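Local coordinates for protein DJ-1 homolog D (Arabidopsis thaliana, PDB 4OGG), which belongs to the DJ-1/PfpI family and carries two such domains in tandem on one chain, each built round a mixed beta sheet flanked by helices, at residues K212-S217 / P367-F372; A48-C53 / Y58-G63; T31-C36 / S78-L83; A333-V338 / G343-P348; V160-V163 / I168-A171. All blocks are in the same frame, centred on the assembly; numbering follows the deposited sequence.

Interaction 1: K212-S217 / P367-F372; sequences KVPFQS and PGHPEF
Apolar contact between Val213 and Pro214 of helix 208-221 and His369 and Phe372 of helix 369-380 makes up this helix-to-helix interface, and all four residues are buried. Pro214 lays its ring over one face of the His369 imidazole: CG of Pro214 stands 4.2 Å from the centroid of the His369 ring and 23° off the ring normal, a CH-pi contact displaced toward the CD2 and NE2 side. The same Pro214 CG meets the edge of the Phe372 ring near its plane, 4.1 Å from Phe372 CD2, so one proline carbon touches both aromatic groups, at a face of His369 and at the edge of Phe372. Val213 approaches the imidazole obliquely, its CB 3.5 Å from His369 ND1. With CG anti to its carbonyl carbon (chi1 -75°), His369 directs its ring from the first turn of its helix toward the valine and proline.

Polar bonds lie within or beyond the pair. His369 ND1 is hydrogen-bonded to Gln23 OE1 of helix 15-27, in the N-terminal half of the chain. Val213 O accepts from both Ser217 N and Ser217 OG, the hydroxyl at 2.7 Å.

The proline on one face and the ND1 bond to Gln23 OE1 would together restrict the ring's tilt and rotation. One side chain thus combines apolar packing between helices 208-221 and 369-380 with a polar link to helix 15-27.

Interaction 2: A48-C53 / Y58-G63; sequences AVHDFC and YFESRG
The beta hairpin of strands 44-51 and 59-62 sets His50 beside Glu60 and Tyr58. Its antiparallel ladder alternates between hydrogen-bonded pairs, Val49 with Ser61 and Asp51 with Phe59, and non-hydrogen-bonded pairs, His50 with Glu60 and Ala48 with Arg62. Val49 N donates to Ser61 O at 2.8 Å and Phe59 N to Asp51 O at 3.0 Å.

On the face bearing His50 and Glu60, the imidazole NE2 donates to Glu60 OE1 over 2.7 Å, nearly straight at 165°. The oxygen lies in the ring plane and is met on its anti side, somewhat out of the carboxylate plane. Tyr58 CE2 sits over the centre of one imidazole face, 3.3 Å from His50 CE1, although the two ring planes are oblique at 32°. The tyrosine gets there with CG between its backbone N and carbonyl carbon (chi1 55°); its OH bonds to Glu285 of the second subunit. On the reverse face Val49 CG2 packs 3.5 Å from Gly63 CA.

Both imidazole nitrogens are engaged, NE2 by the carboxylate and ND1 by a hydrogen bond with the modified cysteine at position 118, while the tyrosine covers one face. Glu60, salt-bridged through OE2 to Arg89, is placed to restrict the rotation of His50 and so probably to orient ND1 toward the modified side chain.

Interaction 3: T31-C36 / S78-L83; sequences TVHTVC and SKYDGL
Tyr80 OH and His33 ND1 meet at 2.7 Å in a hydrogen bond whose angle is 167°; either atom could be the donor. Within the six-stranded mixed sheet of a DJ-1/PfpI domain, the bond links the outermost strand 30-35, which carries His33, to the loop residue Tyr80 just ahead of strand 82-85, across the intervening strand 3-8. The nearest CA atoms, those of His33 and Tyr80, are 9.0 Å apart, too far for direct strand pairing, so the link is made by side chains alone.

Each ring presents its edge to the other's polar atom. Tyr80 OH lies in the imidazole plane, where the ND1 bond is directed, and His33 ND1 lies near the phenol plane. The planes stand at 76° in an oblique aromatic pair with centroids 5.5 Å apart. Tyr80 begins at an angle to the strand, but with chi1 at -63° its CG lies anti to the carbonyl carbon and the long ring extends across Thr4 and Leu6 to the histidine. It also touches Phe107 of helix 98-110.

Beside the polar bond, the phenol rim also packs against the start of the histidine side chain, with Tyr80 CE1 3.8 Å from His33 CB.

Interaction 4: A333-V338 / G343-P348; sequences AVKLNV and GTWLEP
A lysine laid flat across an indole dominates this contact between helix 335-340 and strand 344-345, successive elements of a small beta-alpha-beta unit. Lys335 CB stands 3.5 Å from the centroid of the six-membered ring of Trp345, only 1° off the ring normal, which is CH-pi geometry over the face. Further along the chain Lys335 CG lies 3.5 Å from Trp345 CD2, above the junction of the two rings, and Lys335 CD comes within 3.6 Å of Trp345 NE1. The fully extended aliphatic chain carries it over the indole: chi1 is 173°, with CG anti to the backbone N, and the three later torsions are also extended. The lysine and tryptophan side chains nevertheless cross at about a right angle.

Val338 comes from another direction. Its CG2 meets the rim of the indole near the ring plane, 3.8 Å from Trp345 CZ3, so that face and edge are packed by residues one helical turn apart. On the pyrrole side, Trp345 NE1 makes a weak bond of 3.4 Å to Glu347 OE1, also in the ring plane. Lys335 NZ remains 5.2 Å from that same Glu347 OE1, an opposite charge nearby but without contact.

The backbone closes the turn through Gly343 N, which donates to Val338 O at 3.1 Å.

Beyond the pair, strand 344-345 lies parallel to strand 327-328, whose Cys328 packs on Val338. The helix is also at a subunit boundary: Lys335 touches Leu96, and Leu336 touches Ala126, both of the third subunit.

Interaction 5: V160-V163 / I168-A171; sequences VCVV and ITAA
Strands 161-163 and 168-170 run antiparallel, their directions 161° apart and their axes 4.7 Å apart at closest approach, in a tight hairpin. Val162 and Thr169 form the hydrogen-bonded pair at its middle: Val162 N donates to Thr169 O at 2.8 Å, and Thr169 N to Val162 O at 2.9 Å with an almost straight angle of 176°. Non-hydrogen-bonded pairs flank it, Cys161 with Ala170 and Val163 with Ile168, and there Cys161 CA approaches Thr169 O to 3.2 Å as a CA-H...O contact.

Where the strands part, the direct bond from Ala171 N to Val160 O is weak, and a water fits beside it. That water accepts from Ala171 N at 2.9 Å and lies 2.8 Å from Val160 O, to which it may donate, bridging Val160 and Ala171.

Side chains alternate between the faces. On one, Cys161 SG packs 4.0 Å from Ala170 CB, and Val163 CG1 touches Ile168 CG1 more loosely. The cysteine sulfur lies anti to the carbonyl carbon (chi1 -71°), alongside the alanine methyl. On the other face Val162 CB is 3.7 Å from Thr169 OG1, whose hydroxyl is hydrogen-bonded to Thr136 N.

Strand 161-164 forms the outer edge of the six-stranded sheet within this chain, while 167-170 pairs on its other side with strand 114-116. Helix 176-186 packs against the face of Cys161 and Ile168, through Glu178, Phe179 and Leu182; Val162 on the reverse face meets Thr136 and Val153.

In the fold
From the N terminus, interaction 3 closes the first loop, tying the outermost strand 30-35 to the start of strand 82-85. Nested inside that loop, interaction 2 closes the hairpin of a separate small sheet. Interaction 5 follows in series and closes the hairpin at the antiparallel edge of the six-stranded sheet that interaction 3 also reaches; their centres are about 20 Å apart. The chain then enters its second DJ-1/PfpI range, where interaction 1 joins helices 208-221 and 369-380 across a long loop, with interaction 4 nested within it. Interaction 1 lies near the chain's centre, whereas interactions 4 and 5 lie on opposite sides of it, their centres about 42 Å apart.

Interaction 1: K212-S217 / P367-F372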
# COMPACT_ATOMS: atom_id res chain seq x y z
N LYS C 212 4.81 5.47 20.81
CA LYS C 212 5.71 6.61 20.68
C LYS C 212 5.39 7.84 21.51
O LYS C 212 6.28 8.41 22.14
CB LYS C 212 5.82 7.03 19.21
CG LYS C 212 7.12 7.79 18.88
CD LYS C 212 8.31 6.83 18.85
CE LYS C 212 9.56 7.51 18.30
NZ LYS C 212 10.71 6.56 18.17
N VAL C 213 4.13 8.26 21.52
CA VAL C 213 3.76 9.45 22.27
C VAL C 213 4.01 9.34 23.78
O VAL C 213 4.72 10.17 24.35
CB VAL C 213 2.30 9.86 22.00
CG1 VAL C 213 1.94 11.10 22.81
CG2 VAL C 213 2.12 10.16 20.51
N PRO C 214 3.45 8.32 24.44
CA PRO C 214 3.71 8.23 25.88
C PRO C 214 5.19 8.00 26.17
O PRO C 214 5.76 8.57 27.10
CB PRO C 214 2.85 7.04 26.32
CG PRO C 214 1.71 7.05 25.32
CD PRO C 214 2.45 7.31 24.02
N PHE C 215 5.82 7.16 25.34
CA PHE C 215 7.23 6.84 25.51
C PHE C 215 8.11 8.08 25.47
O PHE C 215 8.89 8.33 26.39
CB PHE C 215 7.67 5.84 24.42
CG PHE C 215 9.05 5.28 24.62
CD1 PHE C 215 10.15 5.85 23.99
CD2 PHE C 215 9.25 4.17 25.44
CE1 PHE C 215 11.43 5.32 24.17
CE2 PHE C 215 10.52 3.64 25.63
CZ PHE C 215 11.62 4.21 24.99
N GLN C 216 7.96 8.89 24.43
CA GLN C 216 8.77 10.09 24.32
C GLN C 216 8.32 11.21 25.25
O GLN C 216 9.13 12.04 25.65
CB GLN C 216 8.80 10.56 22.86
CG GLN C 216 9.52 9.57 21.97
CD GLN C 216 9.97 10.16 20.66
OE1 GLN C 216 11.13 10.03 20.28
NE2 GLN C 216 9.05 10.80 19.96
N SER C 217 7.04 11.23 25.61
CA SER C 217 6.55 12.26 26.52
C SER C 217 7.23 12.08 27.88
O SER C 217 7.70 13.04 28.49
CB SER C 217 5.03 12.16 26.69
OG SER C 217 4.34 12.57 25.52
N PRO C 367 -6.41 9.59 21.03
CA PRO C 367 -6.75 11.00 21.25
C PRO C 367 -6.63 11.39 22.73
O PRO C 367 -6.53 12.57 23.07
CB PRO C 367 -8.20 11.09 20.76
CG PRO C 367 -8.24 10.07 19.66
CD PRO C 367 -7.47 8.91 20.27
N GLY C 368 -6.64 10.38 23.60
CA GLY C 368 -6.56 10.64 25.03
C GLY C 368 -5.18 10.69 25.66
O GLY C 368 -5.06 10.71 26.89
N HIS C 369 -4.12 10.75 24.85
CA HIS C 369 -2.77 10.79 25.40
C HIS C 369 -2.46 11.94 26.36
O HIS C 369 -1.73 11.75 27.33
CB HIS C 369 -1.75 10.78 24.25
CG HIS C 369 -1.60 9.44 23.60
ND1 HIS C 369 -1.17 9.29 22.31
CD2 HIS C 369 -1.84 8.19 24.07
CE1 HIS C 369 -1.14 8.00 22.00
NE2 HIS C 369 -1.54 7.32 23.06
N PRO C 370 -3.02 13.14 26.12
CA PRO C 370 -2.73 14.24 27.05
C PRO C 370 -3.13 13.89 28.48
O PRO C 370 -2.33 14.03 29.41
CB PRO C 370 -3.54 15.40 26.47
CG PRO C 370 -3.46 15.13 25.00
CD PRO C 370 -3.74 13.64 24.93
N GLU C 371 -4.36 13.43 28.66
CA GLU C 371 -4.83 13.07 30.00
C GLU C 371 -4.15 11.79 30.47
O GLU C 371 -3.89 11.63 31.67
CB GLU C 371 -6.35 12.89 30.01
CG GLU C 371 -7.12 14.18 29.74
CD GLU C 371 -8.58 14.10 30.14
OE1 GLU C 371 -9.32 15.07 29.87
OE2 GLU C 371 -8.99 13.08 30.73
N PHE C 372 -3.85 10.90 29.54
CA PHE C 372 -3.17 9.64 29.86
C PHE C 372 -1.83 9.94 30.53
O PHE C 372 -1.55 9.47 31.63
CB PHE C 372 -2.94 8.83 28.57
CG PHE C 372 -2.41 7.44 28.80
CD1 PHE C 372 -3.17 6.49 29.47
CD2 PHE C 372 -1.16 7.07 28.30
CE1 PHE C 372 -2.70 5.18 29.64
CE2 PHE C 372 -0.68 5.77 28.45
CZ PHE C 372 -1.46 4.82 29.12

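Interaction 2: A48-C53 / Y58-G63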
# COMPACT_ATOMS: atom_id res chain seq x y z
N ALA C 48 2.83 12.13 6.87
CA ALA C 48 3.76 11.17 6.29
C ALA C 48 4.47 10.40 7.39
O ALA C 48 4.76 10.94 8.46
CB ALA C 48 4.80 11.90 5.44
N VAL C 49 4.71 9.12 7.13
CA VAL C 49 5.44 8.26 8.05
C VAL C 49 6.82 8.14 7.41
O VAL C 49 6.94 7.58 6.32
CB VAL C 49 4.82 6.85 8.16
CG1 VAL C 49 5.75 5.93 8.95
CG2 VAL C 49 3.46 6.92 8.84
N HIS C 50 7.83 8.71 8.05
CA HIS C 50 9.19 8.63 7.52
C HIS C 50 9.98 7.69 8.41
O HIS C 50 10.35 8.03 9.54
CB HIS C 50 9.83 10.02 7.48
CG HIS C 50 9.31 10.87 6.35
ND1 HIS C 50 9.71 12.17 6.15
CD2 HIS C 50 8.45 10.58 5.34
CE1 HIS C 50 9.12 12.65 5.07
NE2 HIS C 50 8.36 11.70 4.56
N ASP C 51 10.21 6.49 7.89
CA ASP C 51 10.90 5.45 8.62
C ASP C 51 12.30 5.22 8.07
O ASP C 51 12.54 5.33 6.87
CB ASP C 51 10.10 4.16 8.54
CG ASP C 51 10.18 3.34 9.81
OD1 ASP C 51 9.64 2.21 9.82
OD2 ASP C 51 10.78 3.82 10.79
N PHE C 52 13.23 4.89 8.97
CA PHE C 52 14.61 4.63 8.60
C PHE C 52 14.85 3.13 8.61
O PHE C 52 15.47 2.58 9.52
CB PHE C 52 15.53 5.34 9.59
CG PHE C 52 15.24 6.80 9.74
CD1 PHE C 52 15.56 7.69 8.73
CD2 PHE C 52 14.59 7.28 10.88
CE1 PHE C 52 15.24 9.05 8.84
CE2 PHE C 52 14.26 8.63 11.00
CZ PHE C 52 14.59 9.51 9.98
N CYS C 53 14.36 2.47 7.57
CA CYS C 53 14.48 1.02 7.44
C CYS C 53 15.90 0.58 7.12
O CYS C 53 16.63 0.14 8.01
CB CYS C 53 13.51 0.54 6.36
SG CYS C 53 11.81 1.11 6.64
N TYR C 58 15.21 7.80 4.01
CA TYR C 58 13.95 7.30 4.57
C TYR C 58 12.90 6.89 3.54
O TYR C 58 12.88 7.37 2.41
CB TYR C 58 13.34 8.34 5.51
CG TYR C 58 13.14 9.69 4.87
CD1 TYR C 58 14.17 10.63 4.84
CD2 TYR C 58 11.92 10.02 4.27
CE1 TYR C 58 14.01 11.87 4.22
CE2 TYR C 58 11.75 11.26 3.65
CZ TYR C 58 12.79 12.17 3.63
OH TYR C 58 12.63 13.39 3.00
N PHE C 59 12.02 6.00 3.97
CA PHE C 59 10.92 5.51 3.15
C PHE C 59 9.68 6.26 3.63
O PHE C 59 9.63 6.67 4.79
CB PHE C 59 10.72 4.01 3.39
CG PHE C 59 9.48 3.45 2.75
CD1 PHE C 59 9.38 3.36 1.37
CD2 PHE C 59 8.42 3.00 3.53
CE1 PHE C 59 8.23 2.84 0.77
CE2 PHE C 59 7.27 2.48 2.94
CZ PHE C 59 7.18 2.40 1.56
N GLU C 60 8.70 6.45 2.76
CA GLU C 60 7.48 7.15 3.16
C GLU C 60 6.19 6.42 2.83
O GLU C 60 6.05 5.82 1.77
CB GLU C 60 7.40 8.55 2.53
CG GLU C 60 6.08 9.28 2.87
CD GLU C 60 5.94 10.63 2.18
OE1 GLU C 60 6.83 11.49 2.37
OE2 GLU C 60 4.94 10.84 1.45
N SER C 61 5.25 6.47 3.77
CA SER C 61 3.92 5.90 3.60
C SER C 61 3.02 6.89 4.33
O SER C 61 3.52 7.82 4.97
CB SER C 61 3.82 4.49 4.22
OG SER C 61 4.01 4.50 5.62
N ARG C 62 1.70 6.74 4.21
CA ARG C 62 0.81 7.68 4.89
C ARG C 62 0.56 7.35 6.35
O ARG C 62 0.47 6.19 6.73
CB ARG C 62 -0.54 7.77 4.15
CG ARG C 62 -0.48 8.60 2.88
CD ARG C 62 -1.87 8.92 2.35
NE ARG C 62 -2.68 9.71 3.27
CZ ARG C 62 -3.80 10.34 2.92
NH1 ARG C 62 -4.23 10.26 1.67
NH2 ARG C 62 -4.50 11.02 3.82
N GLY C 63 0.46 8.40 7.17
CA GLY C 63 0.21 8.21 8.59
C GLY C 63 -1.23 8.53 8.93
O GLY C 63 -2.10 8.48 8.06

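Interaction 3: T31-C36 / S78-L83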
# COMPACT_ATOMS: atom_id res chain seq x y z
N THR C 31 -1.56 24.82 26.51
CA THR C 31 -2.65 24.84 25.55
C THR C 31 -1.98 24.89 24.19
O THR C 31 -1.14 25.74 23.94
CB THR C 31 -3.54 26.09 25.73
OG1 THR C 31 -4.21 26.01 26.99
CG2 THR C 31 -4.57 26.18 24.61
N VAL C 32 -2.36 23.97 23.30
CA VAL C 32 -1.76 23.91 21.98
C VAL C 32 -2.76 24.05 20.84
O VAL C 32 -3.78 23.36 20.80
CB VAL C 32 -1.00 22.57 21.77
CG1 VAL C 32 -0.27 22.59 20.42
CG2 VAL C 32 -0.01 22.35 22.91
N HIS C 33 -2.45 24.94 19.91
CA HIS C 33 -3.29 25.18 18.75
C HIS C 33 -2.54 24.75 17.50
O HIS C 33 -1.33 24.95 17.38
CB HIS C 33 -3.66 26.66 18.64
CG HIS C 33 -4.65 27.11 19.67
ND1 HIS C 33 -5.04 28.42 19.80
CD2 HIS C 33 -5.35 26.41 20.59
CE1 HIS C 33 -5.94 28.52 20.77
NE2 HIS C 33 -6.15 27.31 21.27
N THR C 34 -3.26 24.14 16.56
CA THR C 34 -2.65 23.68 15.31
C THR C 34 -3.32 24.35 14.13
O THR C 34 -4.55 24.37 14.04
CB THR C 34 -2.80 22.16 15.17
OG1 THR C 34 -4.19 21.81 15.28
CG2 THR C 34 -2.01 21.44 16.25
N VAL C 35 -2.51 24.87 13.21
CA VAL C 35 -3.02 25.56 12.04
C VAL C 35 -2.28 25.18 10.76
O VAL C 35 -1.13 24.76 10.79
CB VAL C 35 -2.91 27.10 12.22
CG1 VAL C 35 -3.73 27.55 13.43
CG2 VAL C 35 -1.45 27.50 12.40
N CYS C 36 -2.96 25.35 9.63
CA CYS C 36 -2.38 25.07 8.33
C CYS C 36 -2.91 26.13 7.38
O CYS C 36 -4.12 26.35 7.33
CB CYS C 36 -2.79 23.68 7.83
SG CYS C 36 -2.21 23.33 6.14
N SER C 78 0.01 37.36 19.31
CA SER C 78 0.19 37.93 20.64
C SER C 78 -0.32 36.98 21.72
O SER C 78 0.02 37.13 22.90
CB SER C 78 -0.53 39.28 20.75
OG SER C 78 -1.94 39.11 20.70
N LYS C 79 -1.14 36.01 21.32
CA LYS C 79 -1.71 35.05 22.26
C LYS C 79 -0.86 33.79 22.43
O LYS C 79 -1.17 32.93 23.25
CB LYS C 79 -3.11 34.63 21.78
CG LYS C 79 -4.10 35.78 21.65
CD LYS C 79 -4.47 36.39 22.99
CE LYS C 79 -5.52 37.49 22.82
NZ LYS C 79 -5.97 38.07 24.12
N TYR C 80 0.22 33.68 21.66
CA TYR C 80 1.08 32.51 21.74
C TYR C 80 2.43 32.78 22.40
O TYR C 80 3.06 33.80 22.15
CB TYR C 80 1.27 31.92 20.35
CG TYR C 80 -0.04 31.45 19.76
CD1 TYR C 80 -0.64 30.27 20.21
CD2 TYR C 80 -0.71 32.21 18.81
CE1 TYR C 80 -1.89 29.88 19.74
CE2 TYR C 80 -1.96 31.83 18.33
CZ TYR C 80 -2.55 30.67 18.81
OH TYR C 80 -3.79 30.30 18.36
N ASP C 81 2.85 31.84 23.24
CA ASP C 81 4.12 31.95 23.95
C ASP C 81 5.25 31.24 23.23
O ASP C 81 6.42 31.54 23.46
CB ASP C 81 3.96 31.37 25.36
CG ASP C 81 2.86 32.05 26.14
OD1 ASP C 81 2.96 33.28 26.36
OD2 ASP C 81 1.89 31.37 26.53
N GLY C 82 4.90 30.30 22.36
CA GLY C 82 5.92 29.57 21.63
C GLY C 82 5.40 28.98 20.33
O GLY C 82 4.19 28.86 20.14
N LEU C 83 6.31 28.61 19.44
CA LEU C 83 5.96 28.04 18.15
C LEU C 83 6.73 26.74 17.90
O LEU C 83 7.91 26.64 18.23
CB LEU C 83 6.30 29.03 17.03
CG LEU C 83 6.14 28.55 15.59
CD1 LEU C 83 4.66 28.32 15.28
CD2 LEU C 83 6.72 29.59 14.63

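Interaction 4: A333-V338 / G343-P348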
# COMPACT_ATOMS: atom_id res chain seq x y z
N ALA C 333 -14.70 -1.38 22.29
CA ALA C 333 -14.85 -2.83 22.13
C ALA C 333 -14.28 -3.62 23.30
O ALA C 333 -14.83 -4.66 23.68
CB ALA C 333 -14.17 -3.27 20.83
N VAL C 334 -13.20 -3.12 23.89
CA VAL C 334 -12.55 -3.79 25.01
C VAL C 334 -13.39 -3.81 26.28
O VAL C 334 -12.98 -4.38 27.29
CB VAL C 334 -11.17 -3.14 25.30
CG1 VAL C 334 -10.39 -3.97 26.30
CG2 VAL C 334 -10.38 -3.03 24.00
N LYS C 335 -14.57 -3.19 26.24
CA LYS C 335 -15.46 -3.19 27.39
C LYS C 335 -15.77 -4.64 27.74
O LYS C 335 -15.88 -5.00 28.92
CB LYS C 335 -16.76 -2.45 27.08
CG LYS C 335 -17.80 -2.55 28.19
CD LYS C 335 -19.04 -1.71 27.90
CE LYS C 335 -20.07 -1.82 29.02
NZ LYS C 335 -21.25 -0.93 28.79
N LEU C 336 -15.90 -5.46 26.71
CA LEU C 336 -16.19 -6.88 26.88
C LEU C 336 -15.14 -7.50 27.80
O LEU C 336 -15.48 -8.17 28.78
CB LEU C 336 -16.17 -7.59 25.52
CG LEU C 336 -16.22 -9.12 25.51
CD1 LEU C 336 -17.52 -9.60 26.16
CD2 LEU C 336 -16.12 -9.62 24.07
N ASN C 337 -13.88 -7.27 27.47
CA ASN C 337 -12.76 -7.80 28.23
C ASN C 337 -12.75 -7.29 29.67
O ASN C 337 -12.55 -8.07 30.61
CB ASN C 337 -11.44 -7.42 27.54
CG ASN C 337 -11.35 -7.97 26.13
OD1 ASN C 337 -10.98 -9.12 25.93
ND2 ASN C 337 -11.71 -7.15 25.16
N VAL C 338 -12.96 -5.99 29.84
CA VAL C 338 -12.97 -5.39 31.17
C VAL C 338 -14.06 -5.99 32.05
O VAL C 338 -13.80 -6.43 33.17
CB VAL C 338 -13.18 -3.86 31.09
CG1 VAL C 338 -13.16 -3.26 32.49
CG2 VAL C 338 -12.10 -3.23 30.23
N GLY C 343 -14.26 -6.04 36.21
CA GLY C 343 -14.02 -4.63 36.46
C GLY C 343 -15.24 -3.75 36.20
O GLY C 343 -16.20 -4.18 35.56
N THR C 344 -15.19 -2.53 36.72
CA THR C 344 -16.28 -1.57 36.54
C THR C 344 -15.95 -0.70 35.34
O THR C 344 -14.91 -0.06 35.29
CB THR C 344 -16.43 -0.67 37.78
OG1 THR C 344 -16.76 -1.48 38.92
CG2 THR C 344 -17.54 0.35 37.55
N TRP C 345 -16.86 -0.69 34.36
CA TRP C 345 -16.66 0.08 33.14
C TRP C 345 -16.94 1.57 33.27
O TRP C 345 -17.97 1.99 33.81
CB TRP C 345 -17.52 -0.50 32.02
CG TRP C 345 -17.36 0.21 30.70
CD1 TRP C 345 -18.25 1.07 30.11
CD2 TRP C 345 -16.23 0.13 29.82
NE1 TRP C 345 -17.75 1.52 28.91
CE2 TRP C 345 -16.51 0.96 28.71
CE3 TRP C 345 -15.01 -0.56 29.86
CZ2 TRP C 345 -15.62 1.11 27.64
CZ3 TRP C 345 -14.12 -0.40 28.79
CH2 TRP C 345 -14.43 0.43 27.70
N LEU C 346 -16.00 2.37 32.77
CA LEU C 346 -16.12 3.82 32.77
C LEU C 346 -16.21 4.24 31.31
O LEU C 346 -15.30 3.98 30.53
CB LEU C 346 -14.90 4.46 33.43
CG LEU C 346 -14.68 4.12 34.90
CD1 LEU C 346 -13.41 4.78 35.40
CD2 LEU C 346 -15.88 4.59 35.72
N GLU C 347 -17.33 4.86 30.94
CA GLU C 347 -17.57 5.29 29.57
C GLU C 347 -16.54 6.29 29.06
O GLU C 347 -16.38 7.38 29.62
CB GLU C 347 -18.97 5.89 29.46
CG GLU C 347 -19.43 6.20 28.05
CD GLU C 347 -19.37 4.98 27.14
OE1 GLU C 347 -19.76 3.88 27.59
OE2 GLU C 347 -18.95 5.13 25.97
N PRO C 348 -15.82 5.93 27.98
CA PRO C 348 -14.80 6.81 27.40
C PRO C 348 -15.40 7.89 26.50
O PRO C 348 -15.17 7.89 25.29
CB PRO C 348 -13.92 5.84 26.63
CG PRO C 348 -14.92 4.86 26.11
CD PRO C 348 -15.83 4.62 27.31

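Interaction 5: V160-V163 / I168-A171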
# COMPACT_ATOMS: atom_id res chain seq x y z
N VAL C 160 20.49 14.50 18.07
CA VAL C 160 21.11 15.79 18.35
C VAL C 160 20.15 16.98 18.38
O VAL C 160 19.28 17.12 17.51
CB VAL C 160 22.24 16.11 17.33
CG1 VAL C 160 22.75 17.52 17.53
CG2 VAL C 160 23.39 15.12 17.49
N CYS C 161 20.31 17.82 19.39
CA CYS C 161 19.52 19.04 19.55
C CYS C 161 20.49 20.19 19.76
O CYS C 161 21.54 20.02 20.38
CB CYS C 161 18.59 18.95 20.77
SG CYS C 161 17.21 17.82 20.59
N VAL C 162 20.15 21.36 19.24
CA VAL C 162 21.00 22.54 19.37
C VAL C 162 20.14 23.71 19.84
O VAL C 162 18.95 23.76 19.56
CB VAL C 162 21.67 22.90 18.02
CG1 VAL C 162 22.37 24.24 18.13
CG2 VAL C 162 22.66 21.82 17.63
N VAL C 163 20.76 24.63 20.56
CA VAL C 163 20.04 25.80 21.06
C VAL C 163 20.83 27.08 20.80
O VAL C 163 22.05 27.11 20.91
CB VAL C 163 19.77 25.69 22.57
CG1 VAL C 163 18.92 26.87 23.03
CG2 VAL C 163 19.07 24.38 22.89
N ILE C 168 15.33 26.56 19.33
CA ILE C 168 15.65 25.16 19.61
C ILE C 168 15.48 24.33 18.34
O ILE C 168 14.41 24.33 17.74
CB ILE C 168 14.73 24.63 20.72
CG1 ILE C 168 14.86 25.52 21.95
CG2 ILE C 168 15.08 23.18 21.05
CD1 ILE C 168 13.80 25.28 23.01
N THR C 169 16.52 23.60 17.95
CA THR C 169 16.44 22.78 16.74
C THR C 169 16.85 21.33 16.96
O THR C 169 17.73 21.04 17.77
CB THR C 169 17.29 23.38 15.61
OG1 THR C 169 18.63 23.60 16.08
CG2 THR C 169 16.69 24.70 15.13
N ALA C 170 16.21 20.43 16.22
CA ALA C 170 16.50 19.00 16.29
C ALA C 170 16.60 18.45 14.87
O ALA C 170 16.13 19.08 13.92
CB ALA C 170 15.42 18.27 17.08
N ALA C 171 17.20 17.28 14.73
CA ALA C 171 17.40 16.66 13.42
C ALA C 171 16.33 15.66 13.00
O ALA C 171 15.97 15.60 11.83
CB ALA C 171 18.77 16.00 13.38
O HOH W 1 17.42 15.22 16.74